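Local coordinates for protein glutamate racemase (Francisella tularensis subsp. tularensis, PDB 3OUT) that belongs to the Asp/Glu/hydantoin racemase family, is built as an alpha/beta fold on two parallel sheets, and holds D-glutamic acid in a pocket, at residues 64-69 and 90-95; 101-106 and 212-217; 80-85 and 123-128; 131-134 and 140-143. All coordinates share one frame; numbering follows the deposited sequence.

Interaction 1 of 4, residues 64-69 and 90-95; sequences FLIDQE and EIAKAI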
loop_
_atom_site.group_PDB
_atom_site.type_symbol
_atom_site.label_atom_id
_atom_site.label_comp_id
_atom_site.label_asym_id
_atom_site.label_seq_id
_atom_site.Cartn_x
_atom_site.Cartn_y
_atom_site.Cartn_z
ATOM N N PHE B 64 12.836 -0.740 3.889
ATOM C CA PHE B 64 12.606 -1.108 5.268
ATOM C C PHE B 64 13.816 -1.850 5.819
ATOM O O PHE B 64 14.276 -1.566 6.921
ATOM C CB PHE B 64 11.334 -1.981 5.390
ATOM C CG PHE B 64 11.030 -2.406 6.789
ATOM C CD1 PHE B 64 11.683 -3.470 7.366
ATOM C CD2 PHE B 64 10.102 -1.708 7.544
ATOM C CE1 PHE B 64 11.407 -3.850 8.651
ATOM C CE2 PHE B 64 9.828 -2.085 8.850
ATOM C CZ PHE B 64 10.479 -3.176 9.393
ATOM N N LEU B 65 14.354 -2.806 5.074
ATOM C CA LEU B 65 15.467 -3.595 5.616
ATOM C C LEU B 65 16.732 -2.770 5.782
ATOM O O LEU B 65 17.463 -2.952 6.755
ATOM C CB LEU B 65 15.742 -4.807 4.722
ATOM C CG LEU B 65 14.727 -5.937 4.833
ATOM C CD1 LEU B 65 14.940 -7.006 3.778
ATOM C CD2 LEU B 65 14.686 -6.568 6.256
ATOM N N ILE B 66 16.994 -1.884 4.822
ATOM C CA ILE B 66 18.184 -1.022 4.869
ATOM C C ILE B 66 18.108 -0.062 6.057
ATOM O O ILE B 66 19.113 0.191 6.718
ATOM C CB ILE B 66 18.443 -0.324 3.528
ATOM C CG1 ILE B 66 18.823 -1.360 2.461
ATOM C CG2 ILE B 66 19.508 0.811 3.678
ATOM C CD1 ILE B 66 20.124 -2.221 2.658
ATOM N N ASP B 67 16.914 0.393 6.409
ATOM C CA ASP B 67 16.706 1.208 7.607
ATOM C C ASP B 67 16.982 0.461 8.898
ATOM O O ASP B 67 17.261 1.099 9.943
ATOM C CB ASP B 67 15.264 1.730 7.670
ATOM C CG ASP B 67 15.075 3.045 6.985
ATOM O OD1 ASP B 67 15.977 3.508 6.272
ATOM O OD2 ASP B 67 13.946 3.573 7.173
ATOM N N GLN B 68 16.937 -0.875 8.858
ATOM C CA GLN B 68 17.306 -1.699 10.035
ATOM C C GLN B 68 18.794 -2.004 10.102
ATOM O O GLN B 68 19.265 -2.693 11.048
ATOM C CB GLN B 68 16.567 -3.042 10.057
ATOM C CG GLN B 68 15.099 -3.014 9.778
ATOM C CD GLN B 68 14.319 -2.028 10.571
ATOM O OE1 GLN B 68 14.261 -2.138 11.808
ATOM N NE2 GLN B 68 13.653 -1.059 9.863
ATOM N N GLU B 69 19.541 -1.510 9.126
ATOM C CA GLU B 69 21.006 -1.642 9.069
ATOM C C GLU B 69 21.424 -3.114 9.094
ATOM O O GLU B 69 22.274 -3.533 9.910
ATOM C CB GLU B 69 21.709 -0.810 10.140
ATOM C CG GLU B 69 21.523 0.676 9.930
ATOM C CD GLU B 69 22.216 1.540 10.974
ATOM O OE1 GLU B 69 22.199 1.229 12.182
ATOM O OE2 GLU B 69 22.823 2.517 10.543
ATOM N N GLU B 90 20.168 -1.852 -6.005
ATOM C CA GLU B 90 20.371 -0.412 -6.149
ATOM C C GLU B 90 20.096 0.311 -4.837
ATOM O O GLU B 90 20.801 1.244 -4.455
ATOM C CB GLU B 90 19.473 0.156 -7.246
ATOM C CG GLU B 90 19.850 1.558 -7.635
ATOM C CD GLU B 90 21.186 1.605 -8.388
ATOM O OE1 GLU B 90 21.946 2.570 -8.163
ATOM O OE2 GLU B 90 21.480 0.680 -9.194
ATOM N N ILE B 91 19.041 -0.114 -4.159
ATOM C CA ILE B 91 18.726 0.404 -2.825
ATOM C C ILE B 91 19.737 -0.034 -1.760
ATOM O O ILE B 91 20.084 0.772 -0.892
ATOM C CB ILE B 91 17.266 0.001 -2.425
ATOM C CG1 ILE B 91 16.302 0.727 -3.351
ATOM C CG2 ILE B 91 16.937 0.330 -0.944
ATOM C CD1 ILE B 91 14.903 0.109 -3.429
ATOM N N ALA B 92 20.197 -1.276 -1.827
ATOM C CA ALA B 92 21.102 -1.793 -0.818
ATOM C C ALA B 92 22.488 -1.121 -0.898
ATOM O O ALA B 92 23.189 -1.073 0.096
ATOM C CB ALA B 92 21.218 -3.339 -0.921
ATOM N N LYS B 93 22.848 -0.606 -2.073
ATOM C CA LYS B 93 24.134 0.070 -2.320
ATOM C C LYS B 93 25.248 -0.877 -1.923
ATOM O O LYS B 93 25.369 -1.920 -2.535
ATOM C CB LYS B 93 24.196 1.431 -1.620
ATOM C CG LYS B 93 23.281 2.478 -2.275
ATOM C CD LYS B 93 23.119 3.699 -1.402
ATOM C CE LYS B 93 22.320 4.782 -2.119
ATOM N NZ LYS B 93 21.042 4.226 -2.674
ATOM N N ALA B 94 26.027 -0.551 -0.889
ATOM C CA ALA B 94 27.211 -1.364 -0.534
ATOM C C ALA B 94 26.887 -2.635 0.254
ATOM O O ALA B 94 27.765 -3.471 0.519
ATOM C CB ALA B 94 28.256 -0.516 0.238
ATOM N N ILE B 95 25.621 -2.811 0.624
ATOM C CA ILE B 95 25.183 -4.041 1.309
ATOM C C ILE B 95 25.016 -5.165 0.295
ATOM O O ILE B 95 24.307 -5.001 -0.678
ATOM C CB ILE B 95 23.843 -3.781 2.075
ATOM C CG1 ILE B 95 24.064 -2.709 3.162
ATOM C CG2 ILE B 95 23.256 -5.110 2.675
ATOM C CD1 ILE B 95 25.114 -3.055 4.188
#

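Interaction 2 of 4, residues 101-106 and 212-217; sequences ITAGVS and SKMLYS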
loop_
_atom_site.group_PDB
_atom_site.type_symbol
_atom_site.label_atom_id
_atom_site.label_comp_id
_atom_site.label_asym_id
_atom_site.label_seq_id
_atom_site.Cartn_x
_atom_site.Cartn_y
_atom_site.Cartn_z
ATOM N N ILE B 101 17.807 -17.360 -7.295
ATOM C CA ILE B 101 17.970 -17.756 -8.682
ATOM C C ILE B 101 19.452 -17.955 -8.988
ATOM O O ILE B 101 19.813 -18.946 -9.626
ATOM C CB ILE B 101 17.285 -16.786 -9.659
ATOM C CG1 ILE B 101 15.767 -16.815 -9.436
ATOM C CG2 ILE B 101 17.630 -17.118 -11.120
ATOM C CD1 ILE B 101 14.977 -15.964 -10.405
ATOM N N THR B 102 20.301 -17.043 -8.513
ATOM C CA THR B 102 21.769 -17.259 -8.643
ATOM C C THR B 102 22.183 -18.595 -8.052
ATOM O O THR B 102 23.002 -19.321 -8.639
ATOM C CB THR B 102 22.551 -16.080 -7.999
ATOM O OG1 THR B 102 22.177 -14.864 -8.666
ATOM C CG2 THR B 102 24.058 -16.287 -8.080
ATOM N N ALA B 103 21.637 -18.930 -6.906
ATOM C CA ALA B 103 21.890 -20.227 -6.272
ATOM C C ALA B 103 21.443 -21.397 -7.144
ATOM O O ALA B 103 22.186 -22.358 -7.348
ATOM C CB ALA B 103 21.205 -20.290 -4.895
ATOM N N GLY B 104 20.212 -21.334 -7.663
ATOM C CA GLY B 104 19.725 -22.396 -8.548
ATOM C C GLY B 104 20.594 -22.590 -9.776
ATOM O O GLY B 104 20.870 -23.731 -10.174
ATOM N N VAL B 105 20.968 -21.483 -10.397
ATOM C CA VAL B 105 21.748 -21.535 -11.635
ATOM C C VAL B 105 23.061 -22.246 -11.345
ATOM O O VAL B 105 23.533 -23.077 -12.150
ATOM C CB VAL B 105 21.985 -20.126 -12.186
ATOM C CG1 VAL B 105 23.041 -20.142 -13.353
ATOM C CG2 VAL B 105 20.642 -19.558 -12.648
ATOM N N SER B 106 23.651 -21.920 -10.186
ATOM C CA SER B 106 24.945 -22.497 -9.804
ATOM C C SER B 106 24.881 -24.042 -9.683
ATOM O O SER B 106 25.901 -24.717 -9.750
ATOM C CB SER B 106 25.476 -21.858 -8.511
ATOM O OG SER B 106 24.871 -22.409 -7.351
ATOM N N SER B 212 21.768 -20.006 1.075
ATOM C CA SER B 212 22.275 -19.780 2.430
ATOM C C SER B 212 23.791 -19.976 2.529
ATOM O O SER B 212 24.475 -19.192 3.172
ATOM C CB SER B 212 21.532 -20.670 3.412
ATOM O OG SER B 212 20.127 -20.445 3.312
ATOM N N LYS B 213 24.301 -21.025 1.888
ATOM C CA LYS B 213 25.762 -21.259 1.827
ATOM C C LYS B 213 26.532 -20.151 1.142
ATOM O O LYS B 213 27.638 -19.829 1.580
ATOM C CB LYS B 213 26.047 -22.595 1.173
ATOM C CG LYS B 213 25.538 -23.725 2.032
ATOM C CD LYS B 213 26.086 -25.053 1.650
ATOM C CE LYS B 213 25.794 -25.466 0.269
ATOM N NZ LYS B 213 26.402 -26.826 0.008
HETATM N N MSE B 214 25.948 -19.568 0.091
HETATM C CA MSE B 214 26.555 -18.424 -0.580
HETATM C C MSE B 214 26.690 -17.254 0.395
HETATM O O MSE B 214 27.699 -16.555 0.397
HETATM C CB MSE B 214 25.787 -18.036 -1.864
HETATM C CG MSE B 214 25.961 -19.049 -2.964
HETATM SE SE MSE B 214 24.839 -18.548 -4.461
HETATM C CE MSE B 214 25.951 -19.295 -5.897
ATOM N N LEU B 215 25.657 -17.018 1.201
ATOM C CA LEU B 215 25.721 -15.969 2.194
ATOM C C LEU B 215 26.784 -16.303 3.263
ATOM O O LEU B 215 27.585 -15.463 3.575
ATOM C CB LEU B 215 24.355 -15.741 2.833
ATOM C CG LEU B 215 24.340 -14.670 3.939
ATOM C CD1 LEU B 215 24.978 -13.371 3.471
ATOM C CD2 LEU B 215 22.928 -14.412 4.390
ATOM N N TYR B 216 26.814 -17.537 3.763
ATOM C CA TYR B 216 27.867 -17.978 4.682
ATOM C C TYR B 216 29.274 -17.664 4.107
ATOM O O TYR B 216 30.118 -17.066 4.791
ATOM C CB TYR B 216 27.786 -19.477 5.010
ATOM C CG TYR B 216 28.996 -19.891 5.801
ATOM C CD1 TYR B 216 29.042 -19.738 7.178
ATOM C CD2 TYR B 216 30.119 -20.384 5.159
ATOM C CE1 TYR B 216 30.186 -20.057 7.904
ATOM C CE2 TYR B 216 31.274 -20.709 5.871
ATOM C CZ TYR B 216 31.296 -20.536 7.243
ATOM O OH TYR B 216 32.441 -20.859 7.947
ATOM N N SER B 217 29.523 -18.047 2.851
ATOM C CA SER B 217 30.872 -17.878 2.300
ATOM C C SER B 217 31.251 -16.417 2.254
ATOM O O SER B 217 32.381 -16.059 2.584
ATOM C CB SER B 217 30.978 -18.475 0.908
ATOM O OG SER B 217 30.833 -19.863 1.000
#

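Interaction 3 of 4, residues 80-85 and 123-128; sequences ISAIAK and INSNAY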
loop_
_atom_site.group_PDB
_atom_site.type_symbol
_atom_site.label_atom_id
_atom_site.label_comp_id
_atom_site.label_asym_id
_atom_site.label_seq_id
_atom_site.Cartn_x
_atom_site.Cartn_y
_atom_site.Cartn_z
ATOM N N ILE B 80 10.581 -12.355 -6.565
ATOM C CA ILE B 80 11.329 -11.094 -6.360
ATOM C C ILE B 80 12.717 -11.168 -7.011
ATOM O O ILE B 80 13.137 -10.229 -7.682
ATOM C CB ILE B 80 11.450 -10.751 -4.856
ATOM C CG1 ILE B 80 10.057 -10.540 -4.251
ATOM C CG2 ILE B 80 12.313 -9.468 -4.641
ATOM C CD1 ILE B 80 10.043 -10.404 -2.691
ATOM N N SER B 81 13.406 -12.289 -6.846
ATOM C CA SER B 81 14.737 -12.427 -7.498
ATOM C C SER B 81 14.683 -12.289 -9.018
ATOM O O SER B 81 15.582 -11.731 -9.643
ATOM C CB SER B 81 15.332 -13.789 -7.171
ATOM O OG SER B 81 15.598 -13.944 -5.752
ATOM N N ALA B 82 13.667 -12.867 -9.621
ATOM C CA ALA B 82 13.493 -12.843 -11.059
ATOM C C ALA B 82 13.278 -11.443 -11.633
ATOM O O ALA B 82 13.720 -11.108 -12.752
ATOM C CB ALA B 82 12.276 -13.693 -11.437
ATOM N N ILE B 83 12.526 -10.640 -10.882
ATOM C CA ILE B 83 11.943 -9.407 -11.406
ATOM C C ILE B 83 12.506 -8.137 -10.804
ATOM O O ILE B 83 12.536 -7.114 -11.499
ATOM C CB ILE B 83 10.387 -9.461 -11.287
ATOM C CG1 ILE B 83 9.868 -10.487 -12.297
ATOM C CG2 ILE B 83 9.717 -8.080 -11.421
ATOM C CD1 ILE B 83 8.477 -11.094 -11.975
ATOM N N ALA B 84 12.970 -8.199 -9.551
ATOM C CA ALA B 84 13.362 -7.013 -8.785
ATOM C C ALA B 84 14.725 -7.056 -8.173
ATOM O O ALA B 84 15.059 -6.181 -7.361
ATOM C CB ALA B 84 12.276 -6.711 -7.679
ATOM N N LYS B 85 15.589 -8.001 -8.588
ATOM C CA LYS B 85 16.910 -8.085 -7.990
ATOM C C LYS B 85 17.661 -6.782 -8.139
ATOM O O LYS B 85 18.296 -6.332 -7.196
ATOM C CB LYS B 85 17.727 -9.226 -8.615
ATOM C CG LYS B 85 19.075 -9.498 -7.953
ATOM C CD LYS B 85 19.762 -10.705 -8.594
ATOM C CE LYS B 85 20.167 -10.495 -10.041
ATOM N NZ LYS B 85 21.152 -11.560 -10.482
ATOM N N ILE B 123 8.261 -17.405 -14.418
ATOM C CA ILE B 123 8.492 -18.053 -15.713
ATOM C C ILE B 123 8.314 -17.000 -16.826
ATOM O O ILE B 123 9.154 -16.893 -17.727
ATOM C CB ILE B 123 7.547 -19.243 -15.947
ATOM C CG1 ILE B 123 7.802 -20.362 -14.945
ATOM C CG2 ILE B 123 7.689 -19.745 -17.414
ATOM C CD1 ILE B 123 9.203 -20.960 -14.976
ATOM N N ASN B 124 7.263 -16.170 -16.733
ATOM C CA ASN B 124 7.018 -15.142 -17.743
ATOM C C ASN B 124 8.117 -14.086 -17.786
ATOM O O ASN B 124 8.367 -13.509 -18.830
ATOM C CB ASN B 124 5.669 -14.445 -17.543
ATOM C CG ASN B 124 4.503 -15.355 -17.784
ATOM O OD1 ASN B 124 4.613 -16.363 -18.463
ATOM N ND2 ASN B 124 3.368 -15.010 -17.189
ATOM N N SER B 125 8.832 -13.878 -16.680
ATOM C CA SER B 125 9.948 -12.955 -16.659
ATOM C C SER B 125 11.144 -13.478 -17.454
ATOM O O SER B 125 12.028 -12.706 -17.825
ATOM C CB SER B 125 10.413 -12.681 -15.246
ATOM O OG SER B 125 11.247 -13.715 -14.786
ATOM N N ASN B 126 11.152 -14.780 -17.678
ATOM C CA ASN B 126 12.271 -15.490 -18.334
ATOM C C ASN B 126 13.589 -15.493 -17.559
ATOM O O ASN B 126 14.644 -15.882 -18.118
ATOM C CB ASN B 126 12.507 -14.988 -19.782
ATOM C CG ASN B 126 13.258 -16.009 -20.636
ATOM O OD1 ASN B 126 12.904 -17.196 -20.661
ATOM N ND2 ASN B 126 14.293 -15.539 -21.358
ATOM N N ALA B 127 13.566 -15.138 -16.274
ATOM C CA ALA B 127 14.795 -14.951 -15.553
ATOM C C ALA B 127 15.659 -16.234 -15.473
ATOM O O ALA B 127 16.880 -16.152 -15.588
ATOM C CB ALA B 127 14.506 -14.417 -14.119
ATOM N N TYR B 128 15.058 -17.393 -15.233
ATOM C CA TYR B 128 15.884 -18.596 -15.042
ATOM C C TYR B 128 16.571 -18.953 -16.345
ATOM O O TYR B 128 17.767 -19.220 -16.360
ATOM C CB TYR B 128 15.083 -19.780 -14.506
ATOM C CG TYR B 128 15.218 -19.996 -13.009
ATOM C CD1 TYR B 128 16.341 -20.558 -12.490
ATOM C CD2 TYR B 128 14.167 -19.691 -12.123
ATOM C CE1 TYR B 128 16.465 -20.780 -11.120
ATOM C CE2 TYR B 128 14.268 -19.928 -10.811
ATOM C CZ TYR B 128 15.442 -20.476 -10.298
ATOM O OH TYR B 128 15.561 -20.695 -8.938
#

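Interaction 4 of 4, residues 131-134 and 140-143; sequences QIHK and EVYS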
loop_
_atom_site.group_PDB
_atom_site.type_symbol
_atom_site.label_atom_id
_atom_site.label_comp_id
_atom_site.label_asym_id
_atom_site.label_seq_id
_atom_site.Cartn_x
_atom_site.Cartn_y
_atom_site.Cartn_z
ATOM N N GLN B 131 19.397 -16.390 -17.045
ATOM C CA GLN B 131 20.568 -16.491 -16.151
ATOM C C GLN B 131 21.345 -17.765 -16.405
ATOM O O GLN B 131 22.557 -17.762 -16.309
ATOM C CB GLN B 131 20.162 -16.384 -14.689
ATOM C CG GLN B 131 19.518 -15.031 -14.317
ATOM C CD GLN B 131 20.465 -13.857 -14.433
ATOM O OE1 GLN B 131 21.628 -13.942 -14.046
ATOM N NE2 GLN B 131 19.962 -12.741 -14.973
ATOM N N ILE B 132 20.648 -18.842 -16.731
ATOM C CA ILE B 132 21.322 -20.088 -17.101
ATOM C C ILE B 132 22.108 -19.840 -18.369
ATOM O O ILE B 132 23.268 -20.229 -18.470
ATOM C CB ILE B 132 20.329 -21.257 -17.263
ATOM C CG1 ILE B 132 19.728 -21.627 -15.905
ATOM C CG2 ILE B 132 21.008 -22.493 -17.908
ATOM C CD1 ILE B 132 18.480 -22.524 -15.968
ATOM N N HIS B 133 21.483 -19.162 -19.333
ATOM C CA HIS B 133 22.150 -18.860 -20.607
ATOM C C HIS B 133 23.322 -17.875 -20.519
ATOM O O HIS B 133 24.243 -17.939 -21.369
ATOM C CB HIS B 133 21.127 -18.422 -21.648
ATOM C CG HIS B 133 20.231 -19.533 -22.115
ATOM N ND1 HIS B 133 18.929 -19.310 -22.529
ATOM C CD2 HIS B 133 20.436 -20.865 -22.216
ATOM C CE1 HIS B 133 18.372 -20.472 -22.849
ATOM N NE2 HIS B 133 19.281 -21.428 -22.685
ATOM N N LYS B 134 23.341 -17.041 -19.485
ATOM C CA LYS B 134 24.510 -16.207 -19.183
ATOM C C LYS B 134 25.741 -17.025 -18.825
ATOM O O LYS B 134 26.853 -16.596 -19.099
ATOM C CB LYS B 134 24.231 -15.212 -18.051
ATOM C CG LYS B 134 23.360 -14.061 -18.490
ATOM C CD LYS B 134 23.181 -13.056 -17.349
ATOM C CE LYS B 134 22.198 -11.937 -17.734
ATOM N NZ LYS B 134 22.710 -11.175 -18.885
ATOM N N GLU B 140 19.927 -26.296 -22.886
ATOM C CA GLU B 140 18.533 -26.333 -23.287
ATOM C C GLU B 140 17.732 -26.147 -22.022
ATOM O O GLU B 140 17.874 -26.938 -21.087
ATOM C CB GLU B 140 18.184 -27.698 -23.913
ATOM C CG GLU B 140 18.870 -27.929 -25.201
ATOM C CD GLU B 140 18.667 -29.326 -25.739
ATOM O OE1 GLU B 140 18.399 -30.282 -24.966
ATOM O OE2 GLU B 140 18.802 -29.469 -26.956
ATOM N N VAL B 141 16.917 -25.094 -21.990
ATOM C CA VAL B 141 16.069 -24.783 -20.817
ATOM C C VAL B 141 14.580 -24.836 -21.173
ATOM O O VAL B 141 14.135 -24.147 -22.079
ATOM C CB VAL B 141 16.408 -23.415 -20.219
ATOM C CG1 VAL B 141 15.539 -23.155 -18.944
ATOM C CG2 VAL B 141 17.894 -23.301 -19.882
ATOM N N TYR B 142 13.858 -25.731 -20.499
ATOM C CA TYR B 142 12.413 -25.880 -20.656
ATOM C C TYR B 142 11.726 -25.376 -19.377
ATOM O O TYR B 142 12.053 -25.807 -18.275
ATOM C CB TYR B 142 12.073 -27.340 -20.858
ATOM C CG TYR B 142 12.570 -27.883 -22.178
ATOM C CD1 TYR B 142 11.879 -27.631 -23.366
ATOM C CD2 TYR B 142 13.709 -28.640 -22.216
ATOM C CE1 TYR B 142 12.335 -28.159 -24.579
ATOM C CE2 TYR B 142 14.186 -29.166 -23.409
ATOM C CZ TYR B 142 13.498 -28.926 -24.577
ATOM O OH TYR B 142 13.998 -29.492 -25.733
ATOM N N SER B 143 10.806 -24.443 -19.548
ATOM C CA SER B 143 10.175 -23.788 -18.416
ATOM C C SER B 143 8.669 -23.926 -18.486
ATOM O O SER B 143 8.075 -23.810 -19.577
ATOM C CB SER B 143 10.534 -22.311 -18.436
ATOM O OG SER B 143 11.933 -22.081 -18.322
#

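Interaction 1 of 4, residues 64-69 and 90-95
Ile-66 and Ala-92 mark the closest backbone approach, 6.4 Å from CA to CA, where helix 51-67 and helix 78-92 lie side by side at their C-terminal ends. The two helices flank strand 72-75 in the chain and belong to the domain built on the six-stranded parallel sheet of this alpha/beta fold. One isoleucine bridges the gap. At Ile-66, CG1 lies beside the backbone N (chi1 -67°) and chi2 is bent to -62°, a shape that brings CD1 to 3.6 Å from Ala-92 CA. The small Ala-92 lets the tip in close, and Ile-66 CD1 also lies 4.0 Å from Ile-95 CG1. One bond back, Ile-66 CG1 meets Ile-91 CG2 at 4.2 Å. Ile-95 is turned back toward the helix by a type II' turn from Ala-92, closed by Ile-95 N to Ala-92 O at 3.0 Å, with Lys-93 at positive phi. Past the contact, helix 51-67 ends close to a second subunit, and Arg-51 of that subunit takes Gln-68 OE1. Gln-68 NE2 donates to Phe-64 O (3.0 Å, 160°) while sitting 3.7 Å above the centre of the Phe-64 ring.

Interaction 2 of 4, residues 101-106 and 212-217
Met-214, modelled as selenomethionine, reaches from helix 208-221 to Thr-102, Ala-103 and Ser-106 on helix 100-106. Both helices lie on connections between the six-stranded and four-stranded parallel sheets, and their short axes pass 10.4 Å apart at 102°. Across that gap a long, unbranched side chain can make the reach. From CB, which points at the partner helix, the chain runs extended (chi2 175°), and CB and CG serve to span the gap. The selenium then settles against Ala-103, 3.8 Å from its CA and 4.1 Å from its CB, where a small methyl allows it to approach the helix backbone. The terminal CE is set between two residues one turn apart: it lies 3.6 Å from Ser-106 OG and 4.2 Å from Thr-102 CG2. Ser-106 OG is engaged within its own helix, giving its proton to Ala-103 O at 2.7 Å, and also bonds NE2 of Gln-210, on Met-214's own helix. Thr-102 turns CG2 to the methionine while OG1 bonds Asp-99. The Met-214 contact is dispersive, a polarisable selenium and methyl against small side chains with little directional demand; Gln-210, one turn earlier, adds a directional polar link between the helices.

Interaction 3 of 4, residues 80-85 and 123-128
Ala-82 and Ala-127 face each other with their CA atoms 5.1 Å apart and their CB methyls 3.6 Å apart, a closeness that two such short side chains permit. Ala-82 is on helix 78-92, whose start lines the D-glutamic acid pocket; its side chain is about 8 Å from that ligand. Opposite, Asn-126 takes positive phi and divides helix 120-125 from helix 127-135. The conformation of Ser-125 matters most. Its OG stands between the backbone N and the carbonyl carbon (chi1 81°), so that Ser-125 OG curls over the break and accepts from Ala-127 N (3.1 Å, 151°), forming an ST turn; OG also gives its proton to Thr-122 O. The same rotamer places OG 3.5 Å from Ala-82 CB, and Ser-125 CB is met by Ile-83 CG1 at 3.7 Å. Ile-83 begins pointing past the other segment, yet CG1, held beside its backbone N, and CD1 beyond it come nearer. Asn-126 turns away, toward a third subunit. Ser-125 OG is thus satisfied inside its own segment and by Thr-122, and the contact with 80-85 is left to van der Waals packing of methyl, methylene and hydroxyl oxygen.

Interaction 4 of 4, residues 131-134 and 140-143
A beta-alpha-beta unit of the four-stranded parallel sheet supplies this contact: strand 113-118 leads through helices 120-125 and 127-135 to strand 140-145, which pairs beside it at the sheet edge, and Val-141 of that strand packs under Ile-132 and His-133 of the last helix. The nearest CA atoms, those of Ile-132 and Val-141, are 8.0 Å apart, a gap filled by side chains. Val-141 has CG1 anti to its backbone N (chi1 -177°), leaving CG2 as the branch that meets the helix. This single methyl is received by both helix residues. Val-141 CG2 lies 3.8 Å from Ile-132 CG2 and 4.0 Å from Ile-132 CD1, so the methyl rests against both branches of the isoleucine, the two side chains crossing at a slant. A beta-branched valine suits a strand, and its short reach fits beneath the helix; on its own sheet it also touches Val-116. His-133 starts off to one side, but its ring swings inward and slides past the valine. Both ring nitrogens are occupied: ND1 by Glu-69 of a third subunit, NE2 by Ile-139 O just before the strand. With a carboxylate and a carbonyl as partners, the imidazole is probably inclined to carry both protons. The methyl approaches that ring obliquely, Val-141 CG2 lying 3.6 Å from His-133 NE2.

From the N terminus, interaction 1 opens first and closes a short loop around strand 72-75, joining neighbouring helices of the six-stranded domain. Interaction 3 starts inside that loop, on the shared helix 78-92, and closes later at 123-128, so the two cross; it ties a helix of the six-stranded part to the helices after strand 113-118 of the four-stranded sheet. Interaction 2 opens within the loop of interaction 3 and closes far along at 212-217, crossing it and tying together the two inter-domain connections. Interaction 4, a local closure, is nested inside interaction 2 and follows interaction 3 on helix 127-135. Helix 100-106 links three of them: Ile-101 packs on Ala-82 and Tyr-128, Val-105 on Ile-132.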